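Local coordinates for HNH nuclease domain-containing protein (Streptomyces coelicolor, PDB 5ZMO) that binds phosphorothioated DNA through the sulfur-binding domain described here, one part of a type IV restriction enzyme that probably cuts DNA as an HNH endonuclease, at residues K7-R12 with A116-D121; M23-H28 with A142-L147; P30-W35 with W79-D84; T96-S99 with P104-E107. All coordinates share one frame; numbering follows the deposited sequence.

Contact 1. Residues K7-R12 with A116-D121; sequences KTFHRR and AGLRED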
# COMPACT_ATOMS: atom_id res chain seq x y z
N LYS A 7 -4.25 13.11 13.16
CA LYS A 7 -3.16 13.34 12.23
C LYS A 7 -3.67 13.30 10.80
O LYS A 7 -4.51 12.48 10.43
CB LYS A 7 -2.06 12.32 12.41
CG LYS A 7 -1.20 12.51 13.65
CD LYS A 7 0.04 11.63 13.51
CE LYS A 7 0.95 11.60 14.71
NZ LYS A 7 2.37 11.73 14.27
N THR A 8 -3.18 14.21 10.00
CA THR A 8 -3.52 14.27 8.56
C THR A 8 -3.04 13.01 7.85
O THR A 8 -2.08 12.35 8.28
CB THR A 8 -2.91 15.45 7.81
OG1 THR A 8 -1.47 15.46 7.93
CG2 THR A 8 -3.49 16.80 8.27
N PHE A 9 -3.67 12.74 6.70
CA PHE A 9 -3.19 11.63 5.85
C PHE A 9 -1.72 11.85 5.44
O PHE A 9 -0.87 10.96 5.56
CB PHE A 9 -4.06 11.52 4.61
CG PHE A 9 -3.62 10.41 3.65
CD1 PHE A 9 -3.79 9.06 4.00
CD2 PHE A 9 -3.06 10.71 2.42
CE1 PHE A 9 -3.47 8.06 3.10
CE2 PHE A 9 -2.73 9.71 1.53
CZ PHE A 9 -2.91 8.38 1.87
N HIS A 10 -1.41 13.07 4.95
CA HIS A 10 -0.00 13.46 4.63
C HIS A 10 0.98 13.15 5.77
O HIS A 10 2.06 12.57 5.52
CB HIS A 10 0.09 14.95 4.33
CG HIS A 10 1.46 15.38 3.86
ND1 HIS A 10 1.85 15.33 2.53
CD2 HIS A 10 2.53 15.80 4.55
CE1 HIS A 10 3.08 15.77 2.43
NE2 HIS A 10 3.53 16.05 3.65
N ARG A 11 0.60 13.50 6.99
CA ARG A 11 1.48 13.24 8.17
C ARG A 11 1.58 11.74 8.46
O ARG A 11 2.68 11.22 8.76
CB ARG A 11 0.98 13.93 9.44
CG ARG A 11 1.94 13.77 10.63
CD ARG A 11 1.68 14.82 11.70
NE ARG A 11 2.19 16.13 11.28
CZ ARG A 11 3.46 16.51 11.37
NH1 ARG A 11 4.39 15.72 11.93
NH2 ARG A 11 3.82 17.71 10.92
N ARG A 12 0.45 11.06 8.41
CA ARG A 12 0.49 9.58 8.63
C ARG A 12 1.39 8.86 7.63
O ARG A 12 2.15 7.99 7.98
CB ARG A 12 -0.91 9.01 8.77
CG ARG A 12 -1.53 9.32 10.15
CD ARG A 12 -2.93 8.84 10.39
NE ARG A 12 -3.92 9.74 9.73
CZ ARG A 12 -4.62 9.47 8.64
NH1 ARG A 12 -5.52 10.37 8.17
NH2 ARG A 12 -4.54 8.29 8.03
N ALA A 116 -9.82 -5.12 2.10
CA ALA A 116 -9.08 -4.14 2.80
C ALA A 116 -8.81 -2.98 1.89
O ALA A 116 -8.96 -3.11 0.67
CB ALA A 116 -7.75 -4.68 3.27
N GLY A 117 -8.42 -1.89 2.54
CA GLY A 117 -7.98 -0.69 1.83
C GLY A 117 -7.87 0.51 2.74
O GLY A 117 -7.75 0.41 3.96
N LEU A 118 -7.80 1.69 2.11
CA LEU A 118 -7.61 2.94 2.85
C LEU A 118 -8.82 3.16 3.80
O LEU A 118 -9.91 2.66 3.55
CB LEU A 118 -7.52 4.13 1.89
CG LEU A 118 -6.27 4.08 0.99
CD1 LEU A 118 -6.40 5.14 -0.09
CD2 LEU A 118 -4.96 4.26 1.69
N ARG A 119 -8.57 3.89 4.86
CA ARG A 119 -9.65 4.46 5.69
C ARG A 119 -10.63 5.32 4.85
O ARG A 119 -10.22 5.92 3.87
CB ARG A 119 -9.06 5.29 6.77
CG ARG A 119 -8.41 4.47 7.89
CD ARG A 119 -7.19 5.16 8.43
NE ARG A 119 -7.33 5.94 9.65
CZ ARG A 119 -7.64 7.24 9.74
NH1 ARG A 119 -7.69 7.80 10.94
NH2 ARG A 119 -7.94 7.98 8.69
N GLU A 120 -11.90 5.37 5.25
CA GLU A 120 -12.91 6.09 4.45
C GLU A 120 -12.57 7.57 4.30
O GLU A 120 -12.70 8.14 3.19
CB GLU A 120 -14.37 5.93 4.97
CG GLU A 120 -15.38 6.56 4.01
CD GLU A 120 -16.83 6.59 4.50
OE1 GLU A 120 -17.19 5.70 5.33
OE2 GLU A 120 -17.58 7.52 4.05
N ASP A 121 -12.20 8.20 5.40
CA ASP A 121 -11.87 9.64 5.37
C ASP A 121 -10.69 9.93 4.45
O ASP A 121 -10.71 10.86 3.66
CB ASP A 121 -11.62 10.17 6.78
CG ASP A 121 -10.52 9.43 7.58
OD1 ASP A 121 -9.93 8.43 7.11
OD2 ASP A 121 -10.21 9.88 8.71
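Arg12 and Arg119 meet guanidinium over guanidinium, with Arg12 NH1 3.4 Å from Arg119 NH2. The planes are 33° apart, and each group overlaps only the rim of the other. Two donors face each other here, and the nearby carboxylates probably offset the like charges. Arg119 NH2 forms a salt bridge with Asp121 OD1 at 2.6 Å, and Asp122 is paired with both arginines. Beside this pair, Phe9 CE1 lies 4.3 Å from Leu118 CD2, and Leu126 also packs on both side chains. A bend at chi3 (-78°) turns the Arg12 head back along its own segment, one face over Phe9 CA. From there Arg12 NE reaches Lys7 O at 2.9 Å, and NH1 makes a longer bond to the same oxygen, which lies in the guanidinium plane. Arg12 NH2 also donates to Asp85 O. A leucine in place of Arg12 would probably leave Lys7 O without this two-pronged grip and Asp122 without one of its cationic mates. Further out, Thr8 is the N-cap of helix 9-14, its OG1 accepting from Arg11 N at 3.0 Å. The helix's first turn is joined to the start of helix 120-128 by two guanidinium groups that share Asp122.

Contact 2. Residues M23-H28 with A142-L147; sequences MGPALH and ARYFHL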
# COMPACT_ATOMS: atom_id res chain seq x y z
N MET A 23 20.81 -2.77 1.39
CA MET A 23 20.24 -2.62 0.07
C MET A 23 19.30 -1.44 -0.02
O MET A 23 19.05 -0.99 -1.10
CB MET A 23 19.57 -3.93 -0.43
CG MET A 23 18.94 -4.83 0.66
SD MET A 23 20.06 -5.39 2.00
CE MET A 23 21.02 -6.68 1.19
N GLY A 24 18.78 -0.95 1.12
CA GLY A 24 17.88 0.21 1.15
C GLY A 24 16.70 0.01 2.12
O GLY A 24 16.59 -1.03 2.75
N PRO A 25 15.83 0.99 2.22
CA PRO A 25 14.63 0.75 3.04
C PRO A 25 13.76 -0.37 2.45
O PRO A 25 13.75 -0.58 1.20
CB PRO A 25 13.90 2.07 2.98
CG PRO A 25 14.26 2.63 1.66
CD PRO A 25 15.62 2.12 1.30
N ALA A 26 13.04 -1.07 3.33
CA ALA A 26 11.98 -1.99 2.86
C ALA A 26 10.92 -1.20 2.08
O ALA A 26 10.33 -0.29 2.63
CB ALA A 26 11.36 -2.69 4.06
N LEU A 27 10.70 -1.53 0.82
CA LEU A 27 9.80 -0.75 -0.03
C LEU A 27 8.33 -1.23 -0.01
O LEU A 27 7.45 -0.57 -0.64
CB LEU A 27 10.31 -0.67 -1.44
CG LEU A 27 11.65 0.08 -1.55
CD1 LEU A 27 12.26 -0.25 -2.90
CD2 LEU A 27 11.49 1.59 -1.37
N HIS A 28 8.04 -2.20 0.85
CA HIS A 28 6.71 -2.89 0.90
C HIS A 28 5.56 -1.92 1.16
O HIS A 28 4.61 -1.84 0.40
CB HIS A 28 6.70 -3.97 1.92
CG HIS A 28 7.75 -5.02 1.71
ND1 HIS A 28 9.10 -4.73 1.74
CD2 HIS A 28 7.65 -6.34 1.51
CE1 HIS A 28 9.78 -5.83 1.51
NE2 HIS A 28 8.94 -6.83 1.39
N ALA A 142 9.47 10.84 -3.95
CA ALA A 142 10.71 11.59 -3.67
C ALA A 142 11.52 10.88 -2.64
O ALA A 142 12.75 10.82 -2.75
CB ALA A 142 10.43 12.99 -3.19
N ARG A 143 10.86 10.31 -1.65
CA ARG A 143 11.61 9.65 -0.60
C ARG A 143 12.14 8.26 -0.96
O ARG A 143 13.21 7.87 -0.49
CB ARG A 143 10.75 9.59 0.68
CG ARG A 143 11.49 9.09 1.88
CD ARG A 143 10.64 9.15 3.15
NE ARG A 143 10.33 10.49 3.62
CZ ARG A 143 9.53 10.74 4.67
NH1 ARG A 143 8.95 9.73 5.35
NH2 ARG A 143 9.31 12.00 5.06
N TYR A 144 11.36 7.46 -1.68
CA TYR A 144 11.68 6.05 -1.92
C TYR A 144 12.03 5.67 -3.36
O TYR A 144 12.50 4.57 -3.57
CB TYR A 144 10.49 5.18 -1.47
CG TYR A 144 10.22 5.37 -0.00
CD1 TYR A 144 11.15 4.96 0.93
CD2 TYR A 144 9.08 6.07 0.44
CE1 TYR A 144 10.93 5.18 2.30
CE2 TYR A 144 8.87 6.29 1.81
CZ TYR A 144 9.81 5.83 2.71
OH TYR A 144 9.57 6.03 4.05
N PHE A 145 11.65 6.49 -4.35
CA PHE A 145 11.85 6.20 -5.78
C PHE A 145 12.41 7.43 -6.41
O PHE A 145 11.91 7.91 -7.43
CB PHE A 145 10.52 5.78 -6.45
CG PHE A 145 9.98 4.55 -5.92
CD1 PHE A 145 10.55 3.35 -6.26
CD2 PHE A 145 8.89 4.57 -5.02
CE1 PHE A 145 10.09 2.18 -5.68
CE2 PHE A 145 8.43 3.40 -4.45
CZ PHE A 145 9.02 2.20 -4.81
N HIS A 146 13.46 7.96 -5.78
CA HIS A 146 14.00 9.26 -6.14
C HIS A 146 14.56 9.20 -7.55
O HIS A 146 14.37 10.13 -8.32
CB HIS A 146 15.08 9.67 -5.14
CG HIS A 146 15.60 11.07 -5.36
ND1 HIS A 146 16.93 11.41 -5.19
CD2 HIS A 146 14.96 12.20 -5.74
CE1 HIS A 146 17.09 12.69 -5.45
NE2 HIS A 146 15.91 13.19 -5.79
N LEU A 147 15.26 8.11 -7.88
CA LEU A 147 15.53 7.79 -9.29
C LEU A 147 14.27 7.15 -9.68
O LEU A 147 14.01 6.03 -9.23
CB LEU A 147 16.65 6.74 -9.47
CG LEU A 147 18.12 7.11 -9.39
CD1 LEU A 147 18.32 8.44 -10.09
CD2 LEU A 147 18.54 7.20 -7.95
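Leu27 and Tyr144 both hold CG beside the backbone N (chi1 -64° and -60°), which carries a leucine methyl to the root of the tyrosine, the two side chains lying alongside one another but running antiparallel. Leu27 CD2 does the touching, 3.7 Å from Tyr144 CB and 3.8 Å from Tyr144 O. The same methyl also reaches the far end of the next ring, at 4.3 Å from Phe145 CZ, so one branch serves both aromatics. Pro25 comes to the tyrosine from another direction: its CG lies near the ring plane, at the edge, 4.0 Å from Tyr144 CD1. Pro25 ends, and Leu27 follows, the weakly bonded second strand of a small beta hairpin (20-21 and 24-25), which is packed against the C-terminal end of helix 130-144, where Phe145 is the first residue to leave helical geometry. One face of the Tyr144 ring is covered by the aliphatic part of Arg143, whose CG stands 3.7 Å above the ring plane and over its centre. The Arg143 guanidinium has Tyr144 OH at its edge, in plane, and its NH1 donates to Gly14 O. Pro18 and Pro30 also pack on the tyrosine, while Phe145 inserts toward Val31 and Leu34 of helix 28-41. CB of Ala26 points away from the helix end, and Ala26 and His28 pack against a modified nucleotide of the bound DNA.

Contact 3. Residues P30-W35 with W79-D84; sequences PVLLLW and WALVRD. With nucleotides of chain B.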
# COMPACT_ATOMS: atom_id res chain seq x y z
N PRO A 30 5.67 1.59 1.12
CA PRO A 30 5.62 2.56 0.07
C PRO A 30 4.95 2.08 -1.21
O PRO A 30 4.12 2.85 -1.79
CB PRO A 30 7.11 2.92 -0.16
CG PRO A 30 7.68 2.77 1.27
CD PRO A 30 6.99 1.59 1.79
N VAL A 31 5.22 0.85 -1.59
CA VAL A 31 4.58 0.31 -2.83
C VAL A 31 3.05 0.14 -2.63
O VAL A 31 2.26 0.55 -3.46
CB VAL A 31 5.24 -0.99 -3.27
CG1 VAL A 31 4.40 -1.79 -4.28
CG2 VAL A 31 6.62 -0.71 -3.82
N LEU A 32 2.62 -0.48 -1.55
CA LEU A 32 1.19 -0.62 -1.32
C LEU A 32 0.47 0.69 -1.19
O LEU A 32 -0.67 0.87 -1.81
CB LEU A 32 0.94 -1.56 -0.15
CG LEU A 32 -0.52 -1.94 0.05
CD1 LEU A 32 -1.14 -2.57 -1.15
CD2 LEU A 32 -0.63 -2.88 1.25
N LEU A 33 1.07 1.65 -0.46
CA LEU A 33 0.46 3.00 -0.37
C LEU A 33 0.35 3.67 -1.73
O LEU A 33 -0.70 4.25 -2.05
CB LEU A 33 1.20 3.96 0.57
CG LEU A 33 1.01 3.55 2.02
CD1 LEU A 33 2.08 4.22 2.88
CD2 LEU A 33 -0.34 3.86 2.52
N LEU A 34 1.44 3.69 -2.50
CA LEU A 34 1.34 4.29 -3.88
C LEU A 34 0.26 3.66 -4.76
O LEU A 34 -0.49 4.36 -5.49
CB LEU A 34 2.70 4.24 -4.56
CG LEU A 34 3.74 5.29 -4.19
CD1 LEU A 34 5.07 4.93 -4.84
CD2 LEU A 34 3.30 6.64 -4.69
N TRP A 35 0.14 2.34 -4.67
CA TRP A 35 -0.85 1.60 -5.44
C TRP A 35 -2.21 2.03 -4.97
O TRP A 35 -3.10 2.34 -5.80
CB TRP A 35 -0.65 0.11 -5.31
CG TRP A 35 -1.69 -0.67 -6.00
CD1 TRP A 35 -1.76 -0.96 -7.36
CD2 TRP A 35 -2.85 -1.26 -5.41
NE1 TRP A 35 -2.88 -1.69 -7.62
CE2 TRP A 35 -3.58 -1.88 -6.46
CE3 TRP A 35 -3.37 -1.31 -4.10
CZ2 TRP A 35 -4.76 -2.56 -6.24
CZ3 TRP A 35 -4.56 -2.01 -3.89
CH2 TRP A 35 -5.24 -2.59 -4.95
N TRP A 79 -1.13 -6.11 6.08
CA TRP A 79 -1.44 -6.07 7.51
C TRP A 79 -0.83 -4.97 8.31
O TRP A 79 -1.52 -4.30 9.09
CB TRP A 79 -0.97 -7.42 8.11
CG TRP A 79 -1.41 -7.62 9.58
CD1 TRP A 79 -0.57 -7.62 10.67
CD2 TRP A 79 -2.69 -7.96 10.06
NE1 TRP A 79 -1.29 -7.83 11.81
CE2 TRP A 79 -2.58 -8.11 11.48
CE3 TRP A 79 -3.92 -8.14 9.47
CZ2 TRP A 79 -3.65 -8.41 12.27
CZ3 TRP A 79 -5.01 -8.46 10.28
CH2 TRP A 79 -4.85 -8.58 11.65
N ALA A 80 0.44 -4.67 8.08
CA ALA A 80 1.20 -3.71 8.88
C ALA A 80 0.73 -2.29 8.75
O ALA A 80 0.86 -1.53 9.69
CB ALA A 80 2.66 -3.77 8.57
N LEU A 81 0.21 -1.91 7.59
CA LEU A 81 -0.37 -0.58 7.47
C LEU A 81 -1.57 -0.26 8.43
O LEU A 81 -1.88 0.93 8.72
CB LEU A 81 -0.81 -0.36 6.03
CG LEU A 81 0.02 0.32 4.94
CD1 LEU A 81 1.21 1.18 5.32
CD2 LEU A 81 0.08 -0.35 3.63
N VAL A 82 -2.29 -1.27 8.90
CA VAL A 82 -3.34 -1.08 9.95
C VAL A 82 -2.73 -0.37 11.14
O VAL A 82 -3.22 0.74 11.61
CB VAL A 82 -4.03 -2.43 10.34
CG1 VAL A 82 -5.01 -2.24 11.52
CG2 VAL A 82 -4.74 -3.00 9.13
N ARG A 83 -1.61 -0.89 11.60
CA ARG A 83 -0.86 -0.27 12.74
C ARG A 83 -0.39 1.16 12.50
O ARG A 83 -0.31 1.96 13.44
CB ARG A 83 0.33 -1.14 13.20
CG ARG A 83 0.23 -1.73 14.60
CD ARG A 83 1.60 -1.99 15.25
NE ARG A 83 1.44 -2.54 16.61
CZ ARG A 83 1.12 -3.82 16.90
NH1 ARG A 83 0.99 -4.19 18.17
NH2 ARG A 83 0.92 -4.72 15.93
N ASP A 84 -0.09 1.52 11.24
CA ASP A 84 0.26 2.88 10.87
C ASP A 84 -0.94 3.84 10.68
O ASP A 84 -0.72 4.98 10.26
CB ASP A 84 1.05 2.88 9.55
CG ASP A 84 2.40 2.23 9.67
OD1 ASP A 84 3.20 2.61 10.56
OD2 ASP A 84 2.69 1.36 8.82
P DG B 3 4.52 -4.04 12.52
OP1 DG B 3 3.98 -2.70 12.80
OP2 DG B 3 3.66 -5.22 12.63
O5' DG B 3 5.19 -3.93 11.09
C5' DG B 3 6.16 -2.88 10.75
C4' DG B 3 7.29 -3.50 9.96
O4' DG B 3 8.12 -4.30 10.84
C3' DG B 3 6.84 -4.48 8.86
O3' DG B 3 7.85 -4.48 7.85
C2' DG B 3 6.94 -5.83 9.54
C1' DG B 3 8.22 -5.64 10.32
N9 DG B 3 8.41 -6.55 11.45
C8 DG B 3 7.46 -7.10 12.27
N7 DG B 3 7.97 -7.82 13.24
C5 DG B 3 9.34 -7.74 13.05
C6 DG B 3 10.41 -8.35 13.77
O6 DG B 3 10.34 -9.05 14.78
N1 DG B 3 11.64 -8.00 13.24
C2 DG B 3 11.83 -7.22 12.12
N2 DG B 3 13.10 -6.96 11.78
N3 DG B 3 10.85 -6.63 11.45
C4 DG B 3 9.64 -6.95 11.96
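The bond from Leu34 N to Pro30 O, 2.9 Å long, closes the helical turn that presents Leu32 and Leu33 to Leu81. This is helix-on-helix packing in the centre of the sulfur-binding domain: helix 28-41 lies against the C-terminal part of helix 70-83, and the contact itself is wholly apolar. Leu81 divides its two methyls between neighbouring leucines. Its CD2 lies 3.5 Å from Leu32 CD2, while its CD1 meets Leu33 CD1 at 4.0 Å. The Leu81 torsions lie away from the usual staggered values (chi1 -94°, chi2 -18°), and its exact rotamer is doubtful. Leu32, with CG anti to the backbone N (chi1 -172°), extends its CD2 branch to meet the leucine opposite, and Leu33 comes in obliquely from the next position of the helix. Replacing Leu81 with alanine would probably open a gap facing both Leu32 and Leu33 and leave the two leucine side chains less fixed in their rotation. Trp87 packs on Leu81 as well, and Leu140 of helix 130-144 lies against Leu33. Just past this core, Asp84 pairs with Arg29 in a salt bridge. The same part of the chain meets the DNA backbone at one nucleotide, where Arg83 CD lies 3.5 Å from OP1 of DG3 of chain B and Ala80 CB 3.6 Å from O5' of that nucleotide.

Contact 4. Residues T96-S99 with P104-E107; sequences TLTS and PTLE. With nucleotides of chain C.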
# COMPACT_ATOMS: atom_id res chain seq x y z
N THR A 96 -6.12 -16.32 11.19
CA THR A 96 -5.22 -16.96 12.14
C THR A 96 -3.88 -16.22 12.20
O THR A 96 -3.24 -16.04 11.16
CB THR A 96 -5.05 -18.45 11.73
OG1 THR A 96 -6.35 -19.03 11.75
CG2 THR A 96 -4.10 -19.20 12.74
N LEU A 97 -3.43 -15.80 13.39
CA LEU A 97 -2.17 -15.10 13.48
C LEU A 97 -1.03 -16.06 13.76
O LEU A 97 -1.23 -17.10 14.38
CB LEU A 97 -2.20 -14.07 14.61
CG LEU A 97 -3.28 -13.01 14.53
CD1 LEU A 97 -3.14 -12.04 15.69
CD2 LEU A 97 -3.19 -12.28 13.22
N THR A 98 0.16 -15.68 13.35
CA THR A 98 1.38 -16.41 13.67
C THR A 98 2.46 -15.48 14.18
O THR A 98 2.32 -14.26 14.16
CB THR A 98 1.84 -17.24 12.44
OG1 THR A 98 2.99 -18.06 12.78
CG2 THR A 98 2.14 -16.36 11.23
N SER A 99 3.52 -16.06 14.72
CA SER A 99 4.74 -15.36 15.11
C SER A 99 4.43 -14.36 16.19
O SER A 99 4.69 -13.14 16.07
CB SER A 99 5.50 -14.84 13.86
OG SER A 99 6.71 -14.17 14.18
N PRO A 104 -1.18 -12.33 10.15
CA PRO A 104 -1.94 -13.44 9.72
C PRO A 104 -1.12 -14.39 8.84
O PRO A 104 -0.18 -14.00 8.12
CB PRO A 104 -3.05 -12.81 8.86
CG PRO A 104 -2.45 -11.53 8.35
CD PRO A 104 -1.52 -11.08 9.40
N THR A 105 -1.48 -15.66 8.92
CA THR A 105 -0.84 -16.66 8.03
C THR A 105 -1.31 -16.36 6.62
O THR A 105 -2.45 -15.94 6.40
CB THR A 105 -1.25 -18.10 8.34
OG1 THR A 105 -2.68 -18.21 8.25
CG2 THR A 105 -0.81 -18.54 9.76
N LEU A 106 -0.42 -16.64 5.66
CA LEU A 106 -0.82 -16.59 4.26
C LEU A 106 -1.98 -17.54 4.00
O LEU A 106 -2.88 -17.24 3.20
CB LEU A 106 0.35 -16.92 3.33
CG LEU A 106 0.06 -16.82 1.83
CD1 LEU A 106 -0.38 -15.41 1.52
CD2 LEU A 106 1.32 -17.01 1.01
N GLU A 107 -1.99 -18.70 4.68
CA GLU A 107 -3.09 -19.66 4.47
C GLU A 107 -4.48 -19.07 4.85
O GLU A 107 -5.49 -19.26 4.12
CB GLU A 107 -2.83 -20.93 5.25
CG GLU A 107 -4.02 -21.89 5.32
CD GLU A 107 -3.83 -22.91 6.42
OE1 GLU A 107 -4.43 -22.74 7.51
OE2 GLU A 107 -3.05 -23.86 6.19
P DC C 2 1.99 -19.23 6.52
OP1 DC C 2 0.83 -19.75 5.72
OP2 DC C 2 2.09 -17.80 6.69
O5' DC C 2 2.27 -19.99 7.92
C5' DC C 2 2.19 -21.45 8.05
C4' DC C 2 2.92 -22.04 9.25
O4' DC C 2 4.32 -22.36 8.98
C3' DC C 2 2.94 -21.27 10.56
O3' DC C 2 2.97 -22.18 11.68
C2' DC C 2 4.32 -20.63 10.58
C1' DC C 2 5.20 -21.64 9.86
N1 DC C 2 6.24 -21.02 9.01
C2 DC C 2 7.61 -21.27 9.22
O2 DC C 2 7.97 -21.93 10.21
N3 DC C 2 8.51 -20.75 8.34
C4 DC C 2 8.08 -20.06 7.27
N4 DC C 2 8.98 -19.55 6.44
C5 DC C 2 6.70 -19.79 7.05
C6 DC C 2 5.82 -20.30 7.92
P DG C 3 2.74 -21.69 13.14
OP1 DG C 3 2.43 -22.88 13.97
OP2 DG C 3 1.80 -20.53 13.10
O5' DG C 3 4.12 -21.11 13.69
C5' DG C 3 5.22 -21.99 14.06
C4' DG C 3 6.49 -21.21 14.31
O4' DG C 3 6.97 -20.70 13.04
C3' DG C 3 6.33 -19.99 15.24
O3' DG C 3 7.49 -19.89 16.05
C2' DG C 3 6.27 -18.83 14.27
C1' DG C 3 7.25 -19.31 13.22
N9 DG C 3 7.14 -18.65 11.91
C8 DG C 3 6.02 -18.15 11.29
N7 DG C 3 6.28 -17.60 10.13
C5 DG C 3 7.65 -17.74 9.99
C6 DG C 3 8.51 -17.33 8.95
O6 DG C 3 8.23 -16.73 7.90
N1 DG C 3 9.84 -17.65 9.22
C2 DG C 3 10.27 -18.35 10.33
N2 DG C 3 11.58 -18.54 10.43
N3 DG C 3 9.48 -18.73 11.31
C4 DG C 3 8.19 -18.39 11.08
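Thr96 O is gripped twice from the segment 104-107: Thr105 N donates to it at 2.9 Å, almost in line with the carbonyl (C=O...N 173°), and Pro104 CA makes a CH...O contact to the same oxygen at 3.2 Å. Next to it, Leu97 and Pro104 form an antiparallel, non-hydrogen-bonded pair of the two-strand hairpin, their CA atoms 4.1 Å apart and their side chains diverging. Leu97 nonetheless folds its CD2 back to 3.7 Å from Pro104 N. On the DNA side, the methyls Thr98 CG2 and Thr105 CG2 touch at 4.0 Å, their side chains crossing at about a right angle. Thr98 OG1, anti to the backbone N (chi1 -175°), donates to OP2 of DG3 of chain C at 2.8 Å. Thr105 is the N-cap of helix 106-112, its OG1 accepting from Ser108 N. The cap leaves the first amides of the helix to a phosphate: Leu106 N reaches OP2 of DC2 of chain C at 3.0 Å, and Glu107 N reaches OP1 of the same group at 3.2 Å. A helix N-terminus is a common phosphate cradle, and its dipole would probably stabilise the negative charge. Ser99 OG is hydrogen-bonded to N7 of a modified nucleotide of the bound DNA. Behind the hairpin, Leu97 and Pro104 rest on Trp79 of helix 70-83, and Leu106 packs on Arg75 of that helix.

Contact 3 lies near the middle of the domain, its centre about 4 Å from that of the chain, and touches each of the other three. Contact 2 abuts it where Tyr144 and Phe145 meet helix 28-41, contact 1 through Arg12 and Asp84, and contact 4 where Trp79 backs the hairpin. The segments of contacts 1 and 2 alternate along the chain, tying the N-terminal region to helices 120-128 and 130-144, while contacts 3 and 4 follow in series within both spans. Contacts 2 and 4 have centres about 27 Å apart, and contacts 2, 3 and 4 all adjoin the DNA, consistent with the helical core holding separate parts of the DNA-binding surface in place.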